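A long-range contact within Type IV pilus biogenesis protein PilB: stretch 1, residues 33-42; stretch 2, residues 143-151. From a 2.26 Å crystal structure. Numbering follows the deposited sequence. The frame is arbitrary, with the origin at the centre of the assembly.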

# COMPACT_ATOMS: atom_id res chain seq x y z
N ILE A 33 -12.16 10.51 9.98
CA ILE A 33 -13.52 9.99 9.97
C ILE A 33 -13.50 8.62 9.33
O ILE A 33 -12.90 8.44 8.27
CB ILE A 33 -14.49 10.90 9.17
CG1 ILE A 33 -14.54 12.31 9.73
CG2 ILE A 33 -15.89 10.27 9.15
CD1 ILE A 33 -15.44 12.42 10.90
N PHE A 34 -14.20 7.68 9.95
CA PHE A 34 -14.46 6.37 9.36
C PHE A 34 -15.97 6.17 9.33
O PHE A 34 -16.63 6.26 10.36
CB PHE A 34 -13.79 5.25 10.17
CG PHE A 34 -12.29 5.20 10.01
CD1 PHE A 34 -11.48 6.05 10.75
CD2 PHE A 34 -11.70 4.32 9.11
CE1 PHE A 34 -10.10 6.02 10.60
CE2 PHE A 34 -10.32 4.29 8.96
CZ PHE A 34 -9.52 5.14 9.70
N ILE A 35 -16.51 5.89 8.15
CA ILE A 35 -17.90 5.44 8.04
C ILE A 35 -17.93 3.93 8.27
O ILE A 35 -17.15 3.18 7.66
CB ILE A 35 -18.50 5.81 6.68
CG1 ILE A 35 -18.48 7.33 6.48
CG2 ILE A 35 -19.93 5.34 6.59
CD1 ILE A 35 -19.47 7.79 5.44
N LEU A 36 -18.84 3.48 9.13
CA LEU A 36 -18.91 2.08 9.55
C LEU A 36 -20.26 1.47 9.20
O LEU A 36 -21.29 2.13 9.31
CB LEU A 36 -18.67 1.97 11.05
CG LEU A 36 -17.49 2.77 11.58
CD1 LEU A 36 -17.36 2.55 13.06
CD2 LEU A 36 -16.19 2.38 10.87
N ASP A 37 -20.24 0.19 8.82
CA ASP A 37 -21.47 -0.58 8.71
C ASP A 37 -21.78 -1.26 10.05
O ASP A 37 -21.02 -1.16 11.01
CB ASP A 37 -21.40 -1.59 7.55
CG ASP A 37 -20.30 -2.64 7.72
OD1 ASP A 37 -20.22 -3.28 8.80
OD2 ASP A 37 -19.53 -2.86 6.76
N ASP A 38 -22.91 -1.98 10.11
CA ASP A 38 -23.32 -2.58 11.38
C ASP A 38 -22.43 -3.78 11.85
O ASP A 38 -22.82 -4.47 12.79
CB ASP A 38 -24.79 -3.02 11.31
CG ASP A 38 -25.03 -4.18 10.33
OD1 ASP A 38 -24.07 -4.62 9.66
OD2 ASP A 38 -26.19 -4.63 10.24
N SER A 39 -21.28 -4.08 11.24
CA SER A 39 -20.38 -5.08 11.81
C SER A 39 -19.49 -4.47 12.90
O SER A 39 -19.14 -5.17 13.86
CB SER A 39 -19.54 -5.72 10.71
OG SER A 39 -18.25 -5.13 10.62
N LYS A 40 -19.14 -3.19 12.78
CA LYS A 40 -18.36 -2.50 13.80
C LYS A 40 -19.17 -1.47 14.58
O LYS A 40 -18.58 -0.60 15.24
CB LYS A 40 -17.13 -1.83 13.18
CG LYS A 40 -16.17 -2.79 12.50
CD LYS A 40 -14.74 -2.27 12.50
CE LYS A 40 -13.75 -3.41 12.74
NZ LYS A 40 -12.33 -2.96 12.76
N PHE A 41 -20.50 -1.53 14.52
CA PHE A 41 -21.35 -0.73 15.41
C PHE A 41 -22.74 -1.35 15.47
O PHE A 41 -23.36 -1.58 14.43
CB PHE A 41 -21.43 0.73 14.95
CG PHE A 41 -22.17 1.62 15.90
CD1 PHE A 41 -21.52 2.17 17.00
CD2 PHE A 41 -23.51 1.91 15.71
CE1 PHE A 41 -22.20 2.98 17.88
CE2 PHE A 41 -24.19 2.72 16.59
CZ PHE A 41 -23.53 3.26 17.67
N LYS A 42 -23.22 -1.63 16.69
CA LYS A 42 -24.52 -2.26 16.88
C LYS A 42 -25.39 -1.53 17.90
O LYS A 42 -26.45 -2.05 18.28
CB LYS A 42 -24.35 -3.73 17.31
CG LYS A 42 -23.20 -4.47 16.63
CD LYS A 42 -23.73 -5.41 15.55
CE LYS A 42 -22.79 -6.57 15.28
NZ LYS A 42 -23.54 -7.81 14.92
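Stretch 2, residues 143-151: GKKGIAIAY

Residues 33-36 of stretch 1 form the end of a strand that begins earlier in the chain, and residues 148-151 of stretch 2 open a strand that continues later. The two lie side by side and antiparallel, their N-to-C directions 154° apart and their axes 4.7 Å apart at closest approach, so stretch 2 runs back along stretch 1 from the loop at Asp-37 toward Ile-33. Backbone angles in both strands are extended, Ala-148 being the flattest at phi/psi -168/164. The register pairs Ile-33 with Tyr-151, Phe-34 with Ala-150, Ile-35 with Ile-149 and Leu-36 with Ala-148. CA atoms stand 4.7 Å apart in the non-hydrogen-bonded pairs Ile-33/Tyr-151 and Ile-35/Ile-149, and 5.1 Å apart in the hydrogen-bonded pair Phe-34/Ala-150.

Phe-34 and Ala-150 exchange two nearly straight hydrogen bonds, Phe-34 N to Ala-150 O at 2.8 Å and Ala-150 N to Phe-34 O at 2.9 Å. Leu-36 N donates to Ala-148 O at 2.9 Å, but the return bond from Ala-148 N to Leu-36 O is weak, 3.4 Å long and bent to 123°. The same carbonyl also accepts from Ile-147: Ile-147 N lies 3.0 Å from Leu-36 O, so the ladder ends in a shared acceptor as stretch 2 enters its strand. Gly-146 CA adds a CA-H...O contact to Leu-36 O at 3.3 Å. Gly-146 has phi/psi 87/89, angles that by themselves call for glycine because a CB would be jammed against the preceding carbonyl; an ideal CB would also come 3.6 Å from Ile-35 CG2. Here the backbones come close, Asp-37 CA 3.9 Å from Gly-146 CA.

Side chains alternate between the two faces of the sheet. One face carries Ile-33, Ile-35, Ile-149 and Tyr-151, where Ile-33 CD1 rests 3.8 Å from Tyr-151 CB and Ile-33 CG2 lies 4.2 Å from Ile-149 CG2. Ile-35 CG1 approaches Ile-149 CG1 less closely, at 4.4 Å. The other face carries Phe-34, Leu-36, Ala-148 and Ala-150. Here Leu-36 CD1 reaches diagonally past its register partner to Ala-150 CB, 3.7 Å away. Phe-34 CB lies 4.4 Å from Ala-150 CB, and the ring beyond it leads away from stretch 2.

Beyond the strand, stretch 1 turns through residues 37-40: Ser-39 N donates to Asp-37 OD1 at 2.8 Å, and Lys-40 N to Asp-37 O at 3.3 Å. Phe-41 then points toward stretch 2 and brings its CD2 within 3.5 Å of Ala-148 CB. Ile-147 CD1 sits at the edge of the same ring, 4.2 Å from Phe-41 CD2, and also 3.9 Å from Asp-38 CA, so this one methyl bridges the turn. At the more exposed end Lys-144 lays its CB 3.9 Å from Asp-37 CB and forms a salt bridge with Asp-38, the modelled distance from Lys-144 NZ to Asp-38 OD1 being very short at 2.3 Å.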

# COMPACT_ATOMS: atom_id res chain seq x y z
N GLY A 143 -22.70 -4.51 -0.07
CA GLY A 143 -23.59 -3.42 -0.38
C GLY A 143 -24.33 -3.07 0.89
O GLY A 143 -25.54 -2.85 0.89
N LYS A 144 -23.59 -3.06 2.01
CA LYS A 144 -24.14 -2.66 3.30
C LYS A 144 -24.38 -1.15 3.34
O LYS A 144 -23.80 -0.38 2.57
CB LYS A 144 -23.20 -3.04 4.44
CG LYS A 144 -22.85 -4.50 4.55
CD LYS A 144 -23.76 -5.22 5.53
CE LYS A 144 -22.97 -5.72 6.73
NZ LYS A 144 -23.88 -6.05 7.86
N LYS A 145 -25.23 -0.74 4.28
CA LYS A 145 -25.72 0.64 4.36
C LYS A 145 -24.71 1.61 4.96
O LYS A 145 -24.48 2.69 4.39
CB LYS A 145 -27.02 0.69 5.17
CG LYS A 145 -28.00 1.73 4.67
CD LYS A 145 -29.11 1.96 5.69
CE LYS A 145 -30.47 2.16 5.01
NZ LYS A 145 -31.00 0.89 4.42
N GLY A 146 -24.13 1.31 6.11
CA GLY A 146 -23.25 2.30 6.71
C GLY A 146 -24.00 3.28 7.59
O GLY A 146 -24.44 4.34 7.14
N ILE A 147 -24.13 2.92 8.87
CA ILE A 147 -25.16 3.47 9.74
C ILE A 147 -24.55 4.15 10.96
O ILE A 147 -25.22 4.36 11.95
CB ILE A 147 -26.15 2.38 10.15
CG1 ILE A 147 -25.42 1.07 10.45
CG2 ILE A 147 -27.17 2.15 9.05
CD1 ILE A 147 -24.84 0.99 11.84
N ALA A 148 -23.26 4.48 10.89
CA ALA A 148 -22.55 4.96 12.06
C ALA A 148 -21.21 5.53 11.61
O ALA A 148 -20.75 5.26 10.50
CB ALA A 148 -22.34 3.85 13.09
N ILE A 149 -20.60 6.30 12.50
CA ILE A 149 -19.33 6.97 12.24
C ILE A 149 -18.43 6.78 13.45
O ILE A 149 -18.89 6.71 14.59
CB ILE A 149 -19.52 8.49 11.94
CG1 ILE A 149 -19.79 8.76 10.45
CG2 ILE A 149 -18.34 9.31 12.41
CD1 ILE A 149 -20.34 10.16 10.17
N ALA A 150 -17.13 6.68 13.19
CA ALA A 150 -16.10 6.72 14.22
C ALA A 150 -15.11 7.82 13.87
O ALA A 150 -14.77 8.01 12.70
CB ALA A 150 -15.38 5.38 14.32
N TYR A 151 -14.66 8.56 14.88
CA TYR A 151 -13.89 9.76 14.61
C TYR A 151 -12.95 10.07 15.76
O TYR A 151 -13.13 9.60 16.89
CB TYR A 151 -14.80 10.97 14.38
CG TYR A 151 -15.53 11.41 15.63
CD1 TYR A 151 -16.65 10.72 16.07
CD2 TYR A 151 -15.11 12.52 16.36
CE1 TYR A 151 -17.34 11.11 17.20
CE2 TYR A 151 -15.79 12.92 17.51
CZ TYR A 151 -16.91 12.21 17.92
OH TYR A 151 -17.61 12.57 19.05